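Local coordinates for nisin biosynthesis protein NisC (Lactococcus lactis subsp. lactis, PDB 2G0D), which cyclises the dehydrated precursor of the lantibiotic nisin, a zinc-dependent step that forms the thioether rings of the mature peptide, at residues T370-G375 with R396-L401; K59-I64 with D99-N104. All blocks are in the same frame, centred on the assembly; numbering follows the deposited sequence.

Contact 1: T370-G375 with R396-L401; sequences TGFLEG and RQALLL
Phe-372 meets the branched end of Leu-399 with the CZ edge of its ring, the two side chains arriving from opposite directions. The leading atom is CZ: Phe-372 CZ lies 4.0 Å from Leu-399 CG, and that branch carbon sits near the ring plane. Both methyls of Leu-399 gather round the same atom, with Phe-372 CZ 4.1 Å from Leu-399 CD2 and 4.2 Å from Leu-399 CD1. What sends the ring across is its first torsion: CG stands anti to the backbone N (chi1 169°), carrying the aromatic group out of its loop. A lighter touch comes from Ala-398, whose CB approaches Phe-372 CE2 obliquely at 4.4 Å. All three residues are buried and no hydrogen bond crosses the contact, so apolar packing joins the two loops here.

The 3-10 segment 396-399 ends in a Schellman motif: Leu-401 N bonds to Arg-396 O at 3.1 Å and Leu-400 N to Gln-397 O at 3.1 Å, with Leu-400 in the left-handed conformation. Arg-396 O also accepts from Leu-399 N at 3.0 Å. Carbonyls of this turn are also taken up from outside, Ala-398 O by the hydroxyl of Tyr-82 and Leu-399 O by Trp-277 NE1. Tyr-82 and Leu-381 of helix 376-387 also pack against Phe-372. The side chain of Leu-399 is about 9 Å from the zinc ion bound by Cys-278, Cys-324 and His-325, which places this loop-to-loop packing close to the metal centre of the LanC-type alpha toroid.

Contact 2: K59-I64 with D99-N104; sequences KIDNYI and DEKYKN
Helices 59-64 and 100-104 run in broadly the same direction, 42° apart, with their axes 12.8 Å from each other at closest approach, so long side chains have to bridge the gap. Tyr-102 does most of it, its CG anti to the carbonyl carbon (chi1 -57°), which directs the phenol across to Asp-61. Its hydroxyl donates to Asp-61, with Tyr-102 OH only 2.5 Å from Asp-61 OD1, a short bond that meets the carboxylate on its syn side, 23° out of plane. The acceptor oxygen sits at the edge of the tyrosine ring, the carboxylate turned only slightly from the ring plane. In the LanC toroid this bond ties helix 53-74 to the first turn of helix 100-122. That turn is N-capped by Asp-99, whose OD1 takes the amide of Lys-101 at 2.9 Å.

Along the ring from the hydroxyl, Ile-64 CD1 approaches Tyr-102 CE1 obliquely at 4.0 Å, while Leu-95 from the preceding loop packs on both residues. Lys-101 CG lies above one face of the Tyr-102 ring, offset toward its rim. Lys-101 NZ lies 4.4 Å from Asp-61 OD1, too far for a salt bridge but close enough that it may help stabilise the negative charge.

Contact 2 comes first along the chain and closes before contact 1 opens; both belong to the LanC-like fold, one after the other. Their centres are 21 Å apart and their nearest atoms about 9 Å, without touching. Contact 1 lies in loops flanking helix 376-387, its centre about 7 Å from the centre of the chain; contact 2 joins helices 53-74 and 100-122 farther out, its centre about 24 Å from that of the chain. Trp-15 in helix 3-20 touches segments of both: it bonds to Thr-370 and packs against Tyr-63. Contact 1 therefore belongs to the central loops near the zinc, contact 2 to the helices of the periphery.

Contact 1: T370-G375 with R396-L401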
loop_
_atom_site.group_PDB
_atom_site.type_symbol
_atom_site.label_atom_id
_atom_site.label_comp_id
_atom_site.label_asym_id
_atom_site.label_seq_id
_atom_site.Cartn_x
_atom_site.Cartn_y
_atom_site.Cartn_z
ATOM N N THR A 370 6.103 10.411 -13.516
ATOM C CA THR A 370 7.347 9.844 -13.030
ATOM C C THR A 370 7.225 9.242 -11.648
ATOM O O THR A 370 8.171 8.650 -11.171
ATOM C CB THR A 370 8.476 10.899 -12.962
ATOM O OG1 THR A 370 8.106 11.939 -12.034
ATOM C CG2 THR A 370 8.760 11.472 -14.341
ATOM N N GLY A 371 6.055 9.393 -11.031
ATOM C CA GLY A 371 5.855 9.084 -9.623
ATOM C C GLY A 371 5.720 7.603 -9.276
ATOM O O GLY A 371 5.688 6.717 -10.152
ATOM N N PHE A 372 5.603 7.353 -7.978
ATOM C CA PHE A 372 5.732 6.017 -7.444
ATOM C C PHE A 372 4.576 5.128 -7.829
ATOM O O PHE A 372 4.767 4.032 -8.389
ATOM C CB PHE A 372 5.832 6.079 -5.922
ATOM C CG PHE A 372 5.717 4.736 -5.269
ATOM C CD1 PHE A 372 6.704 3.766 -5.472
ATOM C CD2 PHE A 372 4.609 4.427 -4.463
ATOM C CE1 PHE A 372 6.582 2.506 -4.868
ATOM C CE2 PHE A 372 4.476 3.188 -3.894
ATOM C CZ PHE A 372 5.467 2.227 -4.078
ATOM N N LEU A 373 3.365 5.613 -7.550
ATOM C CA LEU A 373 2.218 4.739 -7.542
ATOM C C LEU A 373 1.833 4.301 -8.960
ATOM O O LEU A 373 1.512 3.126 -9.208
ATOM C CB LEU A 373 1.046 5.403 -6.775
ATOM C CG LEU A 373 -0.197 4.553 -6.517
ATOM C CD1 LEU A 373 0.122 3.225 -5.808
ATOM C CD2 LEU A 373 -1.286 5.336 -5.747
ATOM N N GLU A 374 1.863 5.248 -9.887
ATOM C CA GLU A 374 1.471 4.956 -11.263
ATOM C C GLU A 374 2.599 5.166 -12.248
ATOM O O GLU A 374 2.521 4.702 -13.391
ATOM C CB GLU A 374 0.260 5.813 -11.665
ATOM C CG GLU A 374 -0.951 5.505 -10.789
ATOM C CD GLU A 374 -2.271 5.857 -11.438
ATOM O OE1 GLU A 374 -2.263 6.527 -12.475
ATOM O OE2 GLU A 374 -3.323 5.449 -10.913
ATOM N N GLY A 375 3.639 5.865 -11.793
ATOM C CA GLY A 375 4.637 6.423 -12.702
ATOM C C GLY A 375 5.818 5.496 -12.881
ATOM O O GLY A 375 5.883 4.414 -12.267
ATOM N N ARG A 396 8.764 -0.549 0.457
ATOM C CA ARG A 396 7.800 -1.676 0.416
ATOM C C ARG A 396 6.650 -1.591 1.409
ATOM O O ARG A 396 5.570 -2.156 1.168
ATOM C CB ARG A 396 8.535 -3.022 0.602
ATOM C CG ARG A 396 9.169 -3.534 -0.677
ATOM C CD ARG A 396 10.141 -4.735 -0.428
ATOM N NE ARG A 396 10.732 -5.182 -1.705
ATOM C CZ ARG A 396 11.812 -5.952 -1.851
ATOM N NH1 ARG A 396 12.212 -6.243 -3.093
ATOM N NH2 ARG A 396 12.503 -6.425 -0.791
ATOM N N GLN A 397 6.900 -0.883 2.525
ATOM C CA GLN A 397 5.899 -0.623 3.554
ATOM C C GLN A 397 4.664 0.026 2.965
ATOM O O GLN A 397 3.550 -0.234 3.417
ATOM C CB GLN A 397 6.472 0.293 4.646
ATOM C CG GLN A 397 5.800 0.162 6.025
ATOM C CD GLN A 397 6.153 -1.170 6.750
ATOM O OE1 GLN A 397 5.613 -1.490 7.836
ATOM N NE2 GLN A 397 7.043 -1.929 6.158
ATOM N N ALA A 398 4.861 0.891 1.978
ATOM C CA ALA A 398 3.767 1.638 1.362
ATOM C C ALA A 398 2.797 0.725 0.590
ATOM O O ALA A 398 1.663 1.113 0.305
ATOM C CB ALA A 398 4.331 2.697 0.432
ATOM N N LEU A 399 3.271 -0.470 0.241
ATOM C CA LEU A 399 2.493 -1.477 -0.493
ATOM C C LEU A 399 2.028 -2.607 0.402
ATOM O O LEU A 399 1.474 -3.585 -0.084
ATOM C CB LEU A 399 3.336 -2.048 -1.643
ATOM C CG LEU A 399 3.704 -1.106 -2.799
ATOM C CD1 LEU A 399 4.548 -1.832 -3.870
ATOM C CD2 LEU A 399 2.459 -0.541 -3.442
ATOM N N LEU A 400 2.269 -2.474 1.708
ATOM C CA LEU A 400 2.005 -3.536 2.704
ATOM C C LEU A 400 2.740 -4.811 2.357
ATOM O O LEU A 400 2.212 -5.932 2.512
ATOM C CB LEU A 400 0.494 -3.842 2.880
ATOM C CG LEU A 400 -0.513 -2.700 3.102
ATOM C CD1 LEU A 400 -1.925 -3.284 3.360
ATOM C CD2 LEU A 400 -0.098 -1.700 4.211
ATOM N N LEU A 401 3.975 -4.649 1.916
ATOM C CA LEU A 401 4.853 -5.786 1.664
ATOM C C LEU A 401 5.840 -5.758 2.800
ATOM O O LEU A 401 6.704 -4.878 2.863
ATOM C CB LEU A 401 5.536 -5.658 0.304
ATOM C CG LEU A 401 4.556 -5.536 -0.857
ATOM C CD1 LEU A 401 5.286 -5.329 -2.232
ATOM C CD2 LEU A 401 3.538 -6.727 -0.919
#

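Contact 2: K59-I64 with D99-N104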
loop_
_atom_site.group_PDB
_atom_site.type_symbol
_atom_site.label_atom_id
_atom_site.label_comp_id
_atom_site.label_asym_id
_atom_site.label_seq_id
_atom_site.Cartn_x
_atom_site.Cartn_y
_atom_site.Cartn_z
ATOM N N LYS A 59 20.929 15.039 -4.683
ATOM C CA LYS A 59 19.565 15.288 -5.143
ATOM C C LYS A 59 18.548 15.015 -4.052
ATOM O O LYS A 59 17.631 15.801 -3.835
ATOM C CB LYS A 59 19.240 14.467 -6.398
ATOM C CG LYS A 59 20.227 14.642 -7.547
ATOM C CD LYS A 59 20.286 16.074 -8.084
ATOM C CE LYS A 59 21.411 16.208 -9.098
ATOM N NZ LYS A 59 21.370 17.509 -9.819
ATOM N N ILE A 60 18.705 13.892 -3.368
ATOM C CA ILE A 60 17.810 13.539 -2.278
ATOM C C ILE A 60 17.769 14.697 -1.280
ATOM O O ILE A 60 16.684 15.212 -0.955
ATOM C CB ILE A 60 18.211 12.183 -1.638
ATOM C CG1 ILE A 60 17.814 11.034 -2.580
ATOM C CG2 ILE A 60 17.533 11.976 -0.263
ATOM C CD1 ILE A 60 18.701 9.810 -2.475
ATOM N N ASP A 61 18.954 15.145 -0.854
ATOM C CA ASP A 61 19.051 16.217 0.130
ATOM C C ASP A 61 18.490 17.526 -0.416
ATOM O O ASP A 61 17.819 18.255 0.307
ATOM C CB ASP A 61 20.477 16.357 0.655
ATOM C CG ASP A 61 20.880 15.191 1.568
ATOM O OD1 ASP A 61 20.021 14.680 2.315
ATOM O OD2 ASP A 61 22.064 14.794 1.548
ATOM N N ASN A 62 18.716 17.784 -1.705
ATOM C CA ASN A 62 18.070 18.890 -2.390
ATOM C C ASN A 62 16.555 18.800 -2.269
ATOM O O ASN A 62 15.894 19.769 -1.888
ATOM C CB ASN A 62 18.466 18.916 -3.876
ATOM C CG ASN A 62 19.870 19.432 -4.095
ATOM O OD1 ASN A 62 20.480 20.001 -3.179
ATOM N ND2 ASN A 62 20.404 19.233 -5.310
ATOM N N TYR A 63 16.011 17.628 -2.609
ATOM C CA TYR A 63 14.571 17.446 -2.633
ATOM C C TYR A 63 14.003 17.495 -1.210
ATOM O O TYR A 63 12.888 17.974 -1.009
ATOM C CB TYR A 63 14.198 16.130 -3.342
ATOM C CG TYR A 63 14.664 16.019 -4.783
ATOM C CD1 TYR A 63 14.944 17.162 -5.551
ATOM C CD2 TYR A 63 14.799 14.772 -5.389
ATOM C CE1 TYR A 63 15.359 17.064 -6.880
ATOM C CE2 TYR A 63 15.196 14.656 -6.711
ATOM C CZ TYR A 63 15.482 15.807 -7.456
ATOM O OH TYR A 63 15.892 15.687 -8.764
ATOM N N ILE A 64 14.770 17.003 -0.234
ATOM C CA ILE A 64 14.365 17.084 1.168
ATOM C C ILE A 64 14.317 18.543 1.649
ATOM O O ILE A 64 13.311 18.989 2.211
ATOM C CB ILE A 64 15.272 16.230 2.095
ATOM C CG1 ILE A 64 15.034 14.726 1.870
ATOM C CG2 ILE A 64 14.993 16.545 3.548
ATOM C CD1 ILE A 64 16.124 13.863 2.424
ATOM N N ASP A 99 22.049 11.853 10.304
ATOM C CA ASP A 99 22.280 13.240 10.694
ATOM C C ASP A 99 21.106 13.754 11.513
ATOM O O ASP A 99 19.956 13.352 11.291
ATOM C CB ASP A 99 22.479 14.132 9.463
ATOM C CG ASP A 99 22.949 15.539 9.826
ATOM O OD1 ASP A 99 22.112 16.394 10.188
ATOM O OD2 ASP A 99 24.170 15.792 9.751
ATOM N N GLU A 100 21.406 14.663 12.436
ATOM C CA GLU A 100 20.414 15.266 13.316
ATOM C C GLU A 100 19.238 15.913 12.566
ATOM O O GLU A 100 18.108 15.834 13.023
ATOM C CB GLU A 100 21.093 16.259 14.275
ATOM C CG GLU A 100 22.025 17.305 13.591
ATOM C CD GLU A 100 22.844 18.155 14.590
ATOM O OE1 GLU A 100 22.559 19.373 14.706
ATOM O OE2 GLU A 100 23.771 17.610 15.246
ATOM N N LYS A 101 19.504 16.515 11.407
ATOM C CA LYS A 101 18.457 17.149 10.582
ATOM C C LYS A 101 17.360 16.184 10.101
ATOM O O LYS A 101 16.194 16.563 10.058
ATOM C CB LYS A 101 19.064 17.918 9.394
ATOM C CG LYS A 101 19.604 17.048 8.274
ATOM C CD LYS A 101 20.404 17.854 7.264
ATOM C CE LYS A 101 20.654 17.021 6.007
ATOM N NZ LYS A 101 21.492 17.772 5.023
ATOM N N TYR A 102 17.737 14.958 9.736
ATOM C CA TYR A 102 16.761 13.925 9.335
ATOM C C TYR A 102 15.891 13.516 10.513
ATOM O O TYR A 102 14.662 13.511 10.407
ATOM C CB TYR A 102 17.460 12.685 8.782
ATOM C CG TYR A 102 18.366 12.948 7.606
ATOM C CD1 TYR A 102 17.911 13.639 6.474
ATOM C CD2 TYR A 102 19.682 12.496 7.620
ATOM C CE1 TYR A 102 18.761 13.868 5.381
ATOM C CE2 TYR A 102 20.536 12.708 6.539
ATOM C CZ TYR A 102 20.074 13.381 5.423
ATOM O OH TYR A 102 20.947 13.580 4.377
ATOM N N LYS A 103 16.538 13.205 11.634
ATOM C CA LYS A 103 15.841 12.849 12.865
ATOM C C LYS A 103 14.924 13.986 13.337
ATOM O O LYS A 103 13.797 13.739 13.764
ATOM C CB LYS A 103 16.846 12.447 13.966
ATOM C CG LYS A 103 16.224 12.303 15.353
ATOM C CD LYS A 103 17.243 11.906 16.448
ATOM C CE LYS A 103 17.283 10.373 16.654
ATOM N NZ LYS A 103 18.519 9.723 16.097
ATOM N N ASN A 104 15.404 15.224 13.249
ATOM C CA ASN A 104 14.591 16.382 13.628
ATOM C C ASN A 104 13.340 16.476 12.774
ATOM O O ASN A 104 12.250 16.640 13.295
ATOM C CB ASN A 104 15.389 17.695 13.549
ATOM C CG ASN A 104 16.303 17.905 14.752
ATOM O OD1 ASN A 104 16.251 17.162 15.743
ATOM N ND2 ASN A 104 17.153 18.923 14.665
#